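PDB 4RSX: type III effector HopA1 from Pseudomonas syringae pv. tomato str. DC3000, which is of unknown molecular activity but is an effector that the bacterium probably delivers into plant host cells through its type III secretion system. Local coordinates for residues Glu46-Phe51 and Ile146-His151. Numbering follows the deposited sequence.
Sequences EQQEEF and IGPACH
Gly-147 O, which accepts Cys-150 N at 2.9 Å and, weakly, His-151 N, closes the turn that presents Pro-148 and Ala-149 to Gln-48 and Phe-51 of the helix. The backbone angles of Pro-148 and Ala-149 are those of a type I beta turn, and proline suits the second position because its ring already fixes phi near -60°. The ring points toward the helix and meets Gln-48 and Phe-51, three residues apart and nearly on the same side of it. Pro-148 CB lies 3.6 Å from Gln-48 CA. With contact made so near the helix backbone, the chains approach closely, the CA atoms of Gln-48 and Pro-148 being 5.0 Å apart. Pro-148 CD comes 3.5 Å from Phe-51 CD2, an oblique approach to the aromatic ring. Phe-51 leaves the helix toward the loop, and CG, anti to its backbone N (chi1 -174°), lies 3.9 Å from Pro-148 CB; farther out, Phe-51 CZ reaches to 4.0 Å from Ile-146 O. Gln-48 serves a double purpose: its methylene CG packs on Pro-148 CB, while the chain, extended beyond CG (chi2 179°), puts CD 3.8 Å from Ala-149 CA. Gln-48 OE1 lies 3.4 Å from Ala-149 CB, a van der Waals contact for which a small methyl leaves room. NE2 of this buried residue donates to Met-43 O, just before helix 45-58. Backbone bonds tie Ala-149 to Lys-93 and Ile-146 to Ser-157. The contact thus seats helix 45-58 against the loop joining antiparallel strands 140-146 and 158-162, and the large apolar ring of Phe-51 suits its buried place between Pro-148 and helix 123-136.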
ATOM      1  N   GLU A  46     -11.706 -20.925   7.907  1.00 19.17           N
ATOM      2  CA  GLU A  46     -10.508 -21.701   8.184  1.00 19.35           C
ATOM      3  C   GLU A  46      -9.276 -21.020   7.619  1.00 19.20           C
ATOM      4  O   GLU A  46      -8.205 -21.060   8.223  1.00 21.53           O
ATOM      5  CB  GLU A  46     -10.616 -23.097   7.563  1.00 18.14           C
ATOM      6  CG  GLU A  46     -11.355 -24.095   8.405  1.00 24.33           C
ATOM      7  CD  GLU A  46     -11.586 -25.394   7.673  1.00 20.94           C
ATOM      8  OE1 GLU A  46     -12.765 -25.665   7.338  1.00 19.79           O
ATOM      9  OE2 GLU A  46     -10.593 -26.124   7.421  1.00 20.90           O
ATOM     10  N   GLN A  47      -9.422 -20.429   6.437  1.00 19.04           N
ATOM     11  CA  GLN A  47      -8.303 -19.736   5.812  1.00 19.56           C
ATOM     12  C   GLN A  47      -7.865 -18.531   6.656  1.00 16.68           C
ATOM     13  O   GLN A  47      -6.667 -18.322   6.857  1.00 18.55           O
ATOM     14  CB  GLN A  47      -8.632 -19.385   4.351  1.00 15.46           C
ATOM     15  CG  GLN A  47      -8.523 -20.622   3.425  1.00 15.07           C
ATOM     16  CD  GLN A  47      -9.075 -20.382   2.034  1.00 13.84           C
ATOM     17  OE1 GLN A  47      -9.902 -19.479   1.815  1.00 16.22           O
ATOM     18  NE2 GLN A  47      -8.621 -21.187   1.078  1.00 12.65           N
ATOM     19  N   GLN A  48      -8.834 -17.789   7.191  1.00 13.48           N
ATOM     20  CA  GLN A  48      -8.558 -16.682   8.121  1.00 14.91           C
ATOM     21  C   GLN A  48      -7.811 -17.148   9.368  1.00 17.53           C
ATOM     22  O   GLN A  48      -6.802 -16.558   9.777  1.00 15.64           O
ATOM     23  CB  GLN A  48      -9.870 -15.973   8.502  1.00 12.44           C
ATOM     24  CG  GLN A  48     -10.543 -15.307   7.294  1.00 14.06           C
ATOM     25  CD  GLN A  48     -11.862 -14.605   7.616  1.00 19.51           C
ATOM     26  OE1 GLN A  48     -12.011 -13.960   8.661  1.00 23.24           O
ATOM     27  NE2 GLN A  48     -12.819 -14.713   6.703  1.00 13.95           N
ATOM     28  N   GLU A  49      -8.292 -18.235   9.957  1.00 21.00           N
ATOM     29  CA  GLU A  49      -7.641 -18.790  11.132  1.00 21.85           C
ATOM     30  C   GLU A  49      -6.214 -19.249  10.838  1.00 19.32           C
ATOM     31  O   GLU A  49      -5.316 -19.038  11.648  1.00 23.30           O
ATOM     32  CB  GLU A  49      -8.488 -19.926  11.723  1.00 20.91           C
ATOM     33  CG  GLU A  49      -9.836 -19.441  12.287  1.00 27.27           C
ATOM     34  CD  GLU A  49      -9.685 -18.662  13.598  1.00 35.49           C
ATOM     35  OE1 GLU A  49      -8.594 -18.720  14.211  1.00 35.87           O
ATOM     36  OE2 GLU A  49     -10.655 -17.996  14.021  1.00 43.58           O
ATOM     37  N   GLU A  50      -6.007 -19.873   9.683  1.00 20.43           N
ATOM     38  CA  GLU A  50      -4.669 -20.272   9.243  1.00 22.81           C
ATOM     39  C   GLU A  50      -3.774 -19.026   9.119  1.00 21.65           C
ATOM     40  O   GLU A  50      -2.580 -19.054   9.447  1.00 20.62           O
ATOM     41  CB  GLU A  50      -4.759 -21.025   7.899  1.00 22.39           C
ATOM     42  CG  GLU A  50      -3.408 -21.486   7.323  1.00 29.83           C
ATOM     43  CD  GLU A  50      -3.491 -21.903   5.845  1.00 39.53           C
ATOM     44  OE1 GLU A  50      -4.573 -21.750   5.231  1.00 39.66           O
ATOM     45  OE2 GLU A  50      -2.469 -22.375   5.288  1.00 45.54           O
ATOM     46  N   PHE A  51      -4.371 -17.930   8.664  1.00 16.06           N
ATOM     47  CA  PHE A  51      -3.643 -16.676   8.518  1.00 17.74           C
ATOM     48  C   PHE A  51      -3.135 -16.182   9.879  1.00 19.10           C
ATOM     49  O   PHE A  51      -1.942 -15.915  10.052  1.00 18.41           O
ATOM     50  CB  PHE A  51      -4.538 -15.619   7.855  1.00 16.96           C
ATOM     51  CG  PHE A  51      -3.820 -14.347   7.532  1.00 16.11           C
ATOM     52  CD1 PHE A  51      -3.189 -14.189   6.301  1.00 15.47           C
ATOM     53  CD2 PHE A  51      -3.751 -13.317   8.458  1.00 17.09           C
ATOM     54  CE1 PHE A  51      -2.505 -13.024   6.000  1.00 16.90           C
ATOM     55  CE2 PHE A  51      -3.070 -12.139   8.159  1.00 18.10           C
ATOM     56  CZ  PHE A  51      -2.441 -11.994   6.933  1.00 16.96           C
ATOM     57  N   ILE A 146      -3.267  -6.427   5.879  1.00 15.47           N
ATOM     58  CA  ILE A 146      -4.584  -6.243   6.481  1.00 17.32           C
ATOM     59  C   ILE A 146      -5.061  -7.586   7.059  1.00 19.73           C
ATOM     60  O   ILE A 146      -4.670  -8.654   6.566  1.00 14.42           O
ATOM     61  CB  ILE A 146      -5.587  -5.745   5.419  1.00 20.33           C
ATOM     62  CG1 ILE A 146      -6.906  -5.286   6.037  1.00 23.30           C
ATOM     63  CG2 ILE A 146      -5.895  -6.837   4.427  1.00 16.52           C
ATOM     64  CD1 ILE A 146      -6.777  -4.170   7.020  1.00 21.36           C
ATOM     65  N   GLY A 147      -5.879  -7.531   8.111  1.00 15.16           N
ATOM     66  CA  GLY A 147      -6.487  -8.730   8.664  1.00 15.94           C
ATOM     67  C   GLY A 147      -7.208  -9.570   7.614  1.00 15.26           C
ATOM     68  O   GLY A 147      -7.764  -9.026   6.649  1.00 15.25           O
ATOM     69  N   PRO A 148      -7.223 -10.902   7.812  1.00 14.01           N
ATOM     70  CA  PRO A 148      -7.730 -11.886   6.842  1.00 18.44           C
ATOM     71  C   PRO A 148      -9.189 -11.704   6.437  1.00 16.83           C
ATOM     72  O   PRO A 148      -9.559 -12.090   5.323  1.00 18.29           O
ATOM     73  CB  PRO A 148      -7.556 -13.229   7.570  1.00 19.98           C
ATOM     74  CG  PRO A 148      -7.479 -12.875   9.035  1.00 16.06           C
ATOM     75  CD  PRO A 148      -6.762 -11.550   9.054  1.00 18.03           C
ATOM     76  N   ALA A 149     -10.016 -11.132   7.303  1.00 14.88           N
ATOM     77  CA  ALA A 149     -11.411 -10.934   6.922  1.00 19.67           C
ATOM     78  C   ALA A 149     -11.546  -9.876   5.823  1.00 19.84           C
ATOM     79  O   ALA A 149     -12.529  -9.869   5.088  1.00 21.67           O
ATOM     80  CB  ALA A 149     -12.263 -10.579   8.132  1.00 20.06           C
ATOM     81  N   CYS A 150     -10.556  -8.987   5.710  1.00 19.51           N
ATOM     82  CA  CYS A 150     -10.640  -7.866   4.763  1.00 18.97           C
ATOM     83  C   CYS A 150      -9.661  -7.972   3.601  1.00 16.77           C
ATOM     84  O   CYS A 150      -9.686  -7.142   2.696  1.00 18.42           O
ATOM     85  CB  CYS A 150     -10.399  -6.531   5.482  1.00 22.55           C
ATOM     86  SG  CYS A 150     -11.614  -6.127   6.757  1.00 27.46           S
ATOM     87  N   HIS A 151      -8.787  -8.972   3.630  1.00 15.43           N
ATOM     88  CA  HIS A 151      -7.815  -9.116   2.553  1.00 15.96           C
ATOM     89  C   HIS A 151      -8.525  -9.311   1.215  1.00 18.11           C
ATOM     90  O   HIS A 151      -9.372 -10.199   1.085  1.00 12.32           O
ATOM     91  CB  HIS A 151      -6.879 -10.283   2.820  1.00 15.65           C
ATOM     92  CG  HIS A 151      -5.537 -10.133   2.178  1.00 15.11           C
ATOM     93  ND1 HIS A 151      -4.366 -10.078   2.904  1.00 14.77           N
ATOM     94  CD2 HIS A 151      -5.180 -10.020   0.876  1.00 14.08           C
ATOM     95  CE1 HIS A 151      -3.344  -9.947   2.076  1.00 14.77           C
ATOM     96  NE2 HIS A 151      -3.812  -9.902   0.840  1.00 11.70           N
TER